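Local coordinates for ankyrin repeat and SAM domain-containing protein 4B (Mus musculus, PDB 5F3X), which probably serves as a scaffold in assembling microvillar adhesion complexes, engaging partner proteins through its SAM domain and a C-terminal PDZ-binding motif, at residues B[13-18]-B[33-38]; B[37-42]-B[64-69]; B[44-49]-B[58-63]. All coordinates share one frame; numbering follows the deposited sequence.

Interaction 1. Residues B[13-18]-B[33-38]; sequences EVFLQS and IDLEAL
F15 and L38 form the main bridge between helix 11-18 and helix 35-39, with L35 and L16 filling in beside them. CD2 of L38 lies 3.9 Å from CE2 of the F15 ring and 4.1 Å from its CD2, so the methyl meets one flank of the ring at a slant. The two side chains run obliquely to one another. In F15 the ring carbon CG is turned opposite the backbone N (chi1 -177°), and the same turn in L38 sends its branch out to meet it. At the root of the F15 side chain, L35 CD1 lies 4.2 Å from F15 CB. L16 leaves its helix on a different course, yet its CD2 still comes within 4.5 Å of L38 CD2, which is thus shared by the leucine and the phenylalanine. F15, L16 and L38 are buried in the apolar core of the SAM domain, a compact bundle of five helices, with L35 at its margin; beyond them F15 packs on A62 and L38 on I63, both of helix 53-71, while F28 of helix 25-30 also touches L38. At the start of helix 35-39, D34 is the N-cap: its OD1 accepts from A37 N at 2.8 Å with an N-H...O angle of 155°, the donor lying 31° out of the carboxylate plane on its anti side.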
loop_
_atom_site.group_PDB
_atom_site.type_symbol
_atom_site.label_atom_id
_atom_site.label_comp_id
_atom_site.label_asym_id
_atom_site.label_seq_id
_atom_site.Cartn_x
_atom_site.Cartn_y
_atom_site.Cartn_z
ATOM N N GLU B 13 -5.900 -16.761 8.203
ATOM C CA GLU B 13 -7.227 -16.269 8.555
ATOM C C GLU B 13 -7.730 -15.263 7.531
ATOM O O GLU B 13 -8.851 -15.397 7.017
ATOM C CB GLU B 13 -7.234 -15.654 9.949
ATOM C CG GLU B 13 -8.607 -15.052 10.304
ATOM C CD GLU B 13 -8.779 -14.742 11.784
ATOM O OE1 GLU B 13 -7.782 -14.808 12.556
ATOM O OE2 GLU B 13 -9.930 -14.446 12.169
ATOM N N VAL B 14 -6.924 -14.234 7.236
ATOM C CA VAL B 14 -7.334 -13.241 6.241
ATOM C C VAL B 14 -7.664 -13.935 4.936
ATOM O O VAL B 14 -8.675 -13.627 4.286
ATOM C CB VAL B 14 -6.239 -12.174 6.022
ATOM C CG1 VAL B 14 -6.747 -11.110 5.054
ATOM C CG2 VAL B 14 -5.805 -11.546 7.316
ATOM N N PHE B 15 -6.809 -14.888 4.536
ATOM C CA PHE B 15 -7.040 -15.664 3.328
ATOM C C PHE B 15 -8.441 -16.276 3.318
ATOM O O PHE B 15 -9.267 -15.930 2.466
ATOM C CB PHE B 15 -5.959 -16.734 3.195
ATOM C CG PHE B 15 -6.074 -17.543 1.940
ATOM C CD1 PHE B 15 -5.756 -16.981 0.709
ATOM C CD2 PHE B 15 -6.529 -18.850 1.980
ATOM C CE1 PHE B 15 -5.880 -17.713 -0.445
ATOM C CE2 PHE B 15 -6.652 -19.586 0.823
ATOM C CZ PHE B 15 -6.333 -19.019 -0.389
ATOM N N LEU B 16 -8.736 -17.174 4.274
ATOM C CA LEU B 16 -10.074 -17.775 4.331
ATOM C C LEU B 16 -11.164 -16.712 4.396
ATOM O O LEU B 16 -12.197 -16.830 3.728
ATOM C CB LEU B 16 -10.191 -18.722 5.521
ATOM C CG LEU B 16 -9.170 -19.867 5.542
ATOM C CD1 LEU B 16 -9.279 -20.647 6.850
ATOM C CD2 LEU B 16 -9.336 -20.795 4.314
ATOM N N GLN B 17 -10.940 -15.656 5.177
ATOM C CA GLN B 17 -11.924 -14.585 5.299
ATOM C C GLN B 17 -12.282 -14.001 3.935
ATOM O O GLN B 17 -13.462 -13.881 3.577
ATOM C CB GLN B 17 -11.367 -13.514 6.234
ATOM C CG GLN B 17 -12.337 -12.426 6.603
ATOM C CD GLN B 17 -13.574 -12.945 7.306
ATOM O OE1 GLN B 17 -13.502 -13.803 8.219
ATOM N NE2 GLN B 17 -14.732 -12.439 6.872
ATOM N N SER B 18 -11.264 -13.654 3.148
ATOM C CA SER B 18 -11.481 -13.136 1.800
ATOM C C SER B 18 -12.333 -14.060 0.924
ATOM O O SER B 18 -12.986 -13.588 -0.016
ATOM C CB SER B 18 -10.128 -12.914 1.132
ATOM O OG SER B 18 -9.453 -14.158 0.940
ATOM N N ILE B 33 -2.670 -26.567 10.212
ATOM C CA ILE B 33 -2.503 -26.152 8.827
ATOM C C ILE B 33 -2.361 -24.637 8.815
ATOM O O ILE B 33 -3.356 -23.911 8.893
ATOM C CB ILE B 33 -3.699 -26.592 7.984
ATOM C CG1 ILE B 33 -3.895 -28.103 8.123
ATOM C CG2 ILE B 33 -3.528 -26.151 6.533
ATOM C CD1 ILE B 33 -5.083 -28.633 7.346
ATOM N N ASP B 34 -1.142 -24.144 8.644
ATOM C CA ASP B 34 -0.997 -22.720 8.389
ATOM C C ASP B 34 -1.210 -22.484 6.894
ATOM O O ASP B 34 -1.501 -23.418 6.138
ATOM C CB ASP B 34 0.351 -22.211 8.897
ATOM C CG ASP B 34 1.521 -23.115 8.508
ATOM O OD1 ASP B 34 1.342 -23.990 7.630
ATOM O OD2 ASP B 34 2.634 -22.933 9.073
ATOM N N LEU B 35 -1.107 -21.229 6.443
ATOM C CA LEU B 35 -1.272 -21.001 5.011
ATOM C C LEU B 35 -0.153 -21.677 4.233
ATOM O O LEU B 35 -0.361 -22.117 3.097
ATOM C CB LEU B 35 -1.349 -19.508 4.710
ATOM C CG LEU B 35 -1.311 -18.969 3.278
ATOM C CD1 LEU B 35 -1.887 -17.554 3.163
ATOM C CD2 LEU B 35 0.139 -18.951 2.780
ATOM N N GLU B 36 1.035 -21.775 4.831
ATOM C CA GLU B 36 2.120 -22.521 4.213
ATOM C C GLU B 36 1.677 -23.935 3.878
ATOM O O GLU B 36 1.821 -24.389 2.743
ATOM C CB GLU B 36 3.324 -22.549 5.151
ATOM C CG GLU B 36 4.345 -23.621 4.846
ATOM C CD GLU B 36 5.726 -23.312 5.422
ATOM O OE1 GLU B 36 6.621 -24.197 5.359
ATOM O OE2 GLU B 36 5.924 -22.178 5.937
ATOM N N ALA B 37 1.138 -24.647 4.873
ATOM C CA ALA B 37 0.737 -26.025 4.677
ATOM C C ALA B 37 -0.469 -26.123 3.757
ATOM O O ALA B 37 -0.580 -27.086 2.980
ATOM C CB ALA B 37 0.434 -26.680 6.022
ATOM N N LEU B 38 -1.370 -25.139 3.822
ATOM C CA LEU B 38 -2.568 -25.175 2.995
ATOM C C LEU B 38 -2.211 -25.267 1.514
ATOM O O LEU B 38 -2.789 -26.080 0.778
ATOM C CB LEU B 38 -3.431 -23.948 3.275
ATOM C CG LEU B 38 -4.745 -23.942 2.506
ATOM C CD1 LEU B 38 -5.481 -25.264 2.780
ATOM C CD2 LEU B 38 -5.589 -22.702 2.850
#

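Interaction 2. Residues B[37-42]-B[64-69]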
loop_
_atom_site.group_PDB
_atom_site.type_symbol
_atom_site.label_atom_id
_atom_site.label_comp_id
_atom_site.label_asym_id
_atom_site.label_seq_id
_atom_site.Cartn_x
_atom_site.Cartn_y
_atom_site.Cartn_z
ATOM N N ALA B 37 1.138 -24.647 4.873
ATOM C CA ALA B 37 0.737 -26.025 4.677
ATOM C C ALA B 37 -0.469 -26.123 3.757
ATOM O O ALA B 37 -0.580 -27.086 2.980
ATOM C CB ALA B 37 0.434 -26.680 6.022
ATOM N N LEU B 38 -1.370 -25.139 3.822
ATOM C CA LEU B 38 -2.568 -25.175 2.995
ATOM C C LEU B 38 -2.211 -25.267 1.514
ATOM O O LEU B 38 -2.789 -26.080 0.778
ATOM C CB LEU B 38 -3.431 -23.948 3.275
ATOM C CG LEU B 38 -4.745 -23.942 2.506
ATOM C CD1 LEU B 38 -5.481 -25.264 2.780
ATOM C CD2 LEU B 38 -5.589 -22.702 2.850
ATOM N N LEU B 39 -1.232 -24.467 1.065
ATOM C CA LEU B 39 -0.850 -24.489 -0.345
ATOM C C LEU B 39 -0.185 -25.801 -0.749
ATOM O O LEU B 39 -0.111 -26.095 -1.943
ATOM C CB LEU B 39 0.075 -23.311 -0.684
ATOM C CG LEU B 39 -0.359 -21.892 -0.260
ATOM C CD1 LEU B 39 0.454 -20.830 -0.959
ATOM C CD2 LEU B 39 -1.838 -21.656 -0.481
ATOM N N LEU B 40 0.284 -26.600 0.211
ATOM C CA LEU B 40 0.807 -27.947 -0.036
ATOM C C LEU B 40 -0.287 -29.019 -0.115
ATOM O O LEU B 40 0.032 -30.216 -0.202
ATOM C CB LEU B 40 1.791 -28.341 1.072
ATOM C CG LEU B 40 3.128 -27.625 1.256
ATOM C CD1 LEU B 40 3.952 -28.340 2.347
ATOM C CD2 LEU B 40 3.895 -27.581 -0.043
ATOM N N CYS B 41 -1.559 -28.628 -0.020
ATOM C CA CYS B 41 -2.669 -29.569 0.058
ATOM C C CYS B 41 -3.271 -29.856 -1.312
ATOM O O CYS B 41 -3.428 -28.958 -2.159
ATOM C CB CYS B 41 -3.756 -29.050 0.999
ATOM S SG CYS B 41 -3.319 -29.260 2.725
ATOM N N SER B 42 -3.612 -31.115 -1.517
ATOM C CA SER B 42 -4.290 -31.521 -2.729
ATOM C C SER B 42 -5.780 -31.660 -2.467
ATOM O O SER B 42 -6.243 -31.674 -1.318
ATOM C CB SER B 42 -3.746 -32.859 -3.207
ATOM O OG SER B 42 -4.143 -33.831 -2.258
ATOM N N ASP B 64 -4.808 -21.676 -6.160
ATOM C CA ASP B 64 -4.130 -21.705 -7.440
ATOM C C ASP B 64 -3.991 -20.303 -8.027
ATOM O O ASP B 64 -2.950 -19.974 -8.617
ATOM C CB ASP B 64 -4.882 -22.630 -8.382
ATOM C CG ASP B 64 -4.364 -22.549 -9.781
ATOM O OD1 ASP B 64 -3.334 -23.207 -10.061
ATOM O OD2 ASP B 64 -4.978 -21.797 -10.583
ATOM N N LYS B 65 -5.027 -19.476 -7.880
ATOM C CA LYS B 65 -4.922 -18.071 -8.251
ATOM C C LYS B 65 -3.746 -17.409 -7.544
ATOM O O LYS B 65 -2.970 -16.675 -8.162
ATOM C CB LYS B 65 -6.232 -17.347 -7.920
ATOM C CG LYS B 65 -7.434 -17.903 -8.639
ATOM C CD LYS B 65 -8.596 -16.936 -8.741
ATOM C CE LYS B 65 -9.570 -17.461 -9.819
ATOM N NZ LYS B 65 -10.648 -16.512 -10.277
ATOM N N ARG B 66 -3.592 -17.678 -6.242
ATOM C CA ARG B 66 -2.511 -17.081 -5.459
ATOM C C ARG B 66 -1.141 -17.606 -5.876
ATOM O O ARG B 66 -0.183 -16.835 -5.949
ATOM C CB ARG B 66 -2.731 -17.347 -3.969
ATOM C CG ARG B 66 -1.557 -16.915 -3.035
ATOM C CD ARG B 66 -1.918 -17.206 -1.571
ATOM N NE ARG B 66 -1.040 -16.630 -0.547
ATOM C CZ ARG B 66 -1.174 -15.399 -0.072
ATOM N NH1 ARG B 66 -2.117 -14.600 -0.556
ATOM N NH2 ARG B 66 -0.365 -14.958 0.868
ATOM N N LYS B 67 -1.007 -18.919 -6.078
ATOM C CA LYS B 67 0.279 -19.469 -6.502
ATOM C C LYS B 67 0.719 -18.851 -7.824
ATOM O O LYS B 67 1.913 -18.598 -8.042
ATOM C CB LYS B 67 0.191 -20.991 -6.647
ATOM C CG LYS B 67 0.171 -21.778 -5.351
ATOM C CD LYS B 67 0.676 -23.205 -5.593
ATOM C CE LYS B 67 0.016 -24.216 -4.661
ATOM N NZ LYS B 67 -0.227 -25.543 -5.364
ATOM N N GLN B 68 -0.243 -18.580 -8.705
ATOM C CA GLN B 68 0.088 -18.097 -10.034
ATOM C C GLN B 68 0.546 -16.644 -10.008
ATOM O O GLN B 68 1.578 -16.308 -10.602
ATOM C CB GLN B 68 -1.104 -18.289 -10.971
ATOM C CG GLN B 68 -0.940 -19.511 -11.870
ATOM C CD GLN B 68 -2.148 -19.739 -12.746
ATOM O OE1 GLN B 68 -3.212 -19.139 -12.518
ATOM N NE2 GLN B 68 -1.999 -20.600 -13.763
ATOM N N VAL B 69 -0.197 -15.766 -9.327
ATOM C CA VAL B 69 0.183 -14.353 -9.359
ATOM C C VAL B 69 1.424 -14.088 -8.517
ATOM O O VAL B 69 2.157 -13.131 -8.782
ATOM C CB VAL B 69 -0.980 -13.446 -8.930
ATOM C CG1 VAL B 69 -2.134 -13.614 -9.892
ATOM C CG2 VAL B 69 -1.397 -13.736 -7.486
#
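L39 reaches across to R66 and K67, setting helix 35-39 against the long helix 53-71 of the five-helix SAM bundle. L39 and K67 are the nearest pair along the two backbones, their alpha carbons 8.0 Å apart. L39 carries the largest share of the buried surface, and its atoms serve two different neighbours. Its CD1 approaches the aliphatic part of R66, 4.4 Å from CD, and lies at the edge of the guanidinium group, near its plane. The charged end of R66 is engaged outside this contact, in a salt bridge from NH1 to an acidic side chain of the other protein's chain and a hydrogen bond from NH2 to that chain's backbone, so R66 serves both the packing of the domain and the interface with the other protein. I63, one turn back on the same long helix, also packs on L39. K67 takes the other flank. Its chain, slightly bent at chi3 (-149°) and again at chi4, reaches out toward L39 and brings CE within 4.1 Å of L39 CB and 3.3 Å of L39 O.

Interaction 3. Residues B[44-49]-B[58-63]; sequences EDLQNI and KVLSAI
L46 of helix 43-48 and L60 of helix 53-71 point at each other tip to tip across the gap between their helices. One methyl of L46 does the work: its CD1 lies 4.0 Å from L60 CG and 4.2 Å from each of L60 CD1 and L60 CD2, so it rests against the whole fork of the opposing leucine and not against a single prong. Both leucines set CG opposite their own carbonyl carbon (chi1 -62° in L46 and -65° in L60), which directs the two branches head-on. V59, the residue preceding L60, adds a second surface: its CG1 is 4.2 Å from the same L46 CD1. This methyl thus touches two consecutive residues of the long helix, both of whose side chains leave the backbone toward it. The nearest alpha carbons, those of L46 and V59, stand 9.3 Å apart, a spacing spanned by side chains alone. Within the SAM fold this joins helix 43-48 to helix 53-71. R56 also packs against L46, and V59 touches L21 and M51, which lie in loops. Ahead of L46, the start of its helix is held by S42, whose OG bonds to D45 N. All the atoms that meet between the two segments are aliphatic carbons, so the attachment is apolar, resting on dispersion and on the exclusion of water from the leucine and valine surfaces.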
loop_
_atom_site.group_PDB
_atom_site.type_symbol
_atom_site.label_atom_id
_atom_site.label_comp_id
_atom_site.label_asym_id
_atom_site.label_seq_id
_atom_site.Cartn_x
_atom_site.Cartn_y
_atom_site.Cartn_z
ATOM N N GLU B 44 -7.103 -34.460 -2.569
ATOM C CA GLU B 44 -7.273 -35.623 -1.700
ATOM C C GLU B 44 -6.866 -35.319 -0.258
ATOM O O GLU B 44 -7.483 -35.846 0.675
ATOM C CB GLU B 44 -6.514 -36.845 -2.222
ATOM C CG GLU B 44 -6.747 -38.082 -1.318
ATOM C CD GLU B 44 -5.923 -39.312 -1.729
ATOM O OE1 GLU B 44 -4.924 -39.144 -2.473
ATOM O OE2 GLU B 44 -6.258 -40.442 -1.290
ATOM N N ASP B 45 -5.873 -34.453 -0.048
ATOM C CA ASP B 45 -5.568 -34.001 1.307
ATOM C C ASP B 45 -6.805 -33.405 1.977
ATOM O O ASP B 45 -7.106 -33.706 3.140
ATOM C CB ASP B 45 -4.433 -32.980 1.269
ATOM C CG ASP B 45 -3.076 -33.620 1.053
ATOM O OD1 ASP B 45 -2.746 -34.587 1.774
ATOM O OD2 ASP B 45 -2.344 -33.165 0.147
ATOM N N LEU B 46 -7.551 -32.567 1.242
ATOM C CA LEU B 46 -8.700 -31.899 1.839
ATOM C C LEU B 46 -9.893 -32.832 1.989
ATOM O O LEU B 46 -10.755 -32.597 2.849
ATOM C CB LEU B 46 -9.086 -30.668 1.018
ATOM C CG LEU B 46 -8.001 -29.587 0.939
ATOM C CD1 LEU B 46 -8.357 -28.522 -0.072
ATOM C CD2 LEU B 46 -7.697 -29.005 2.330
ATOM N N GLN B 47 -9.984 -33.868 1.145
ATOM C CA GLN B 47 -10.954 -34.932 1.385
ATOM C C GLN B 47 -10.634 -35.692 2.662
ATOM O O GLN B 47 -11.542 -36.206 3.320
ATOM C CB GLN B 47 -10.972 -35.919 0.228
ATOM C CG GLN B 47 -11.984 -35.667 -0.854
ATOM C CD GLN B 47 -11.952 -36.767 -1.906
ATOM O OE1 GLN B 47 -12.756 -37.692 -1.864
ATOM N NE2 GLN B 47 -11.012 -36.675 -2.842
ATOM N N ASN B 48 -9.354 -35.796 3.018
ATOM C CA ASN B 48 -9.005 -36.564 4.205
ATOM C C ASN B 48 -9.512 -35.893 5.478
ATOM O O ASN B 48 -9.873 -36.585 6.437
ATOM C CB ASN B 48 -7.497 -36.804 4.247
ATOM C CG ASN B 48 -7.064 -37.923 3.302
ATOM O OD1 ASN B 48 -7.864 -38.793 2.949
ATOM N ND2 ASN B 48 -5.797 -37.910 2.897
ATOM N N ILE B 49 -9.592 -34.566 5.498
ATOM C CA ILE B 49 -10.118 -33.860 6.660
ATOM C C ILE B 49 -11.602 -33.586 6.482
ATOM O O ILE B 49 -12.157 -32.711 7.153
ATOM C CB ILE B 49 -9.325 -32.580 6.981
ATOM C CG1 ILE B 49 -9.271 -31.634 5.779
ATOM C CG2 ILE B 49 -7.927 -32.965 7.488
ATOM C CD1 ILE B 49 -8.702 -30.273 6.099
ATOM N N LYS B 58 -13.595 -24.329 -4.112
ATOM C CA LYS B 58 -13.364 -22.914 -3.835
ATOM C C LYS B 58 -11.990 -22.695 -3.222
ATOM O O LYS B 58 -11.251 -21.801 -3.646
ATOM C CB LYS B 58 -14.464 -22.357 -2.925
ATOM C CG LYS B 58 -15.766 -22.026 -3.669
ATOM C CD LYS B 58 -16.989 -22.059 -2.762
ATOM C CE LYS B 58 -18.244 -21.782 -3.582
ATOM N NZ LYS B 58 -19.438 -21.532 -2.710
ATOM N N VAL B 59 -11.625 -23.512 -2.229
ATOM C CA VAL B 59 -10.283 -23.428 -1.642
ATOM C C VAL B 59 -9.211 -23.612 -2.714
ATOM O O VAL B 59 -8.267 -22.824 -2.804
ATOM C CB VAL B 59 -10.104 -24.458 -0.512
ATOM C CG1 VAL B 59 -8.760 -24.326 0.061
ATOM C CG2 VAL B 59 -11.071 -24.222 0.599
ATOM N N LEU B 60 -9.325 -24.661 -3.538
ATOM C CA LEU B 60 -8.211 -24.929 -4.441
ATOM C C LEU B 60 -8.155 -23.905 -5.555
ATOM O O LEU B 60 -7.064 -23.542 -6.008
ATOM C CB LEU B 60 -8.264 -26.354 -4.997
ATOM C CG LEU B 60 -8.095 -27.466 -3.942
ATOM C CD1 LEU B 60 -9.004 -28.681 -4.187
ATOM C CD2 LEU B 60 -6.650 -27.882 -3.816
ATOM N N SER B 61 -9.306 -23.391 -5.970
ATOM C CA SER B 61 -9.315 -22.283 -6.911
ATOM C C SER B 61 -8.530 -21.110 -6.350
ATOM O O SER B 61 -7.660 -20.551 -7.027
ATOM C CB SER B 61 -10.755 -21.884 -7.214
ATOM O OG SER B 61 -10.831 -20.651 -7.904
ATOM N N ALA B 62 -8.805 -20.749 -5.093
ATOM C CA ALA B 62 -8.143 -19.611 -4.465
ATOM C C ALA B 62 -6.654 -19.858 -4.296
ATOM O O ALA B 62 -5.840 -18.944 -4.480
ATOM C CB ALA B 62 -8.784 -19.314 -3.111
ATOM N N ILE B 63 -6.282 -21.086 -3.917
ATOM C CA ILE B 63 -4.879 -21.444 -3.757
ATOM C C ILE B 63 -4.146 -21.313 -5.079
ATOM O O ILE B 63 -2.985 -20.894 -5.137
ATOM C CB ILE B 63 -4.774 -22.872 -3.194
ATOM C CG1 ILE B 63 -5.232 -22.897 -1.736
ATOM C CG2 ILE B 63 -3.354 -23.439 -3.352
ATOM C CD1 ILE B 63 -5.645 -24.286 -1.269
#

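The three contacts lie within one SAM domain, their centres 9 to 12 Å apart. Interaction 1 ties helix 11-18 to helix 35-39; interaction 2 starts from that same short helix, sharing A37 and L38, and reaches helix 53-71, which interaction 3 joins to helix 43-48 farther back along its length. In sequence, interaction 1 closes before interaction 3 opens, and interaction 3 is nested in the loop closed by interaction 2. Direct packing also links them: L35 lies on R66 between interactions 1 and 2, and I33 on I49 between interactions 1 and 3. Helix 53-71 thus packs against helices 11-18, 35-39 and 43-48.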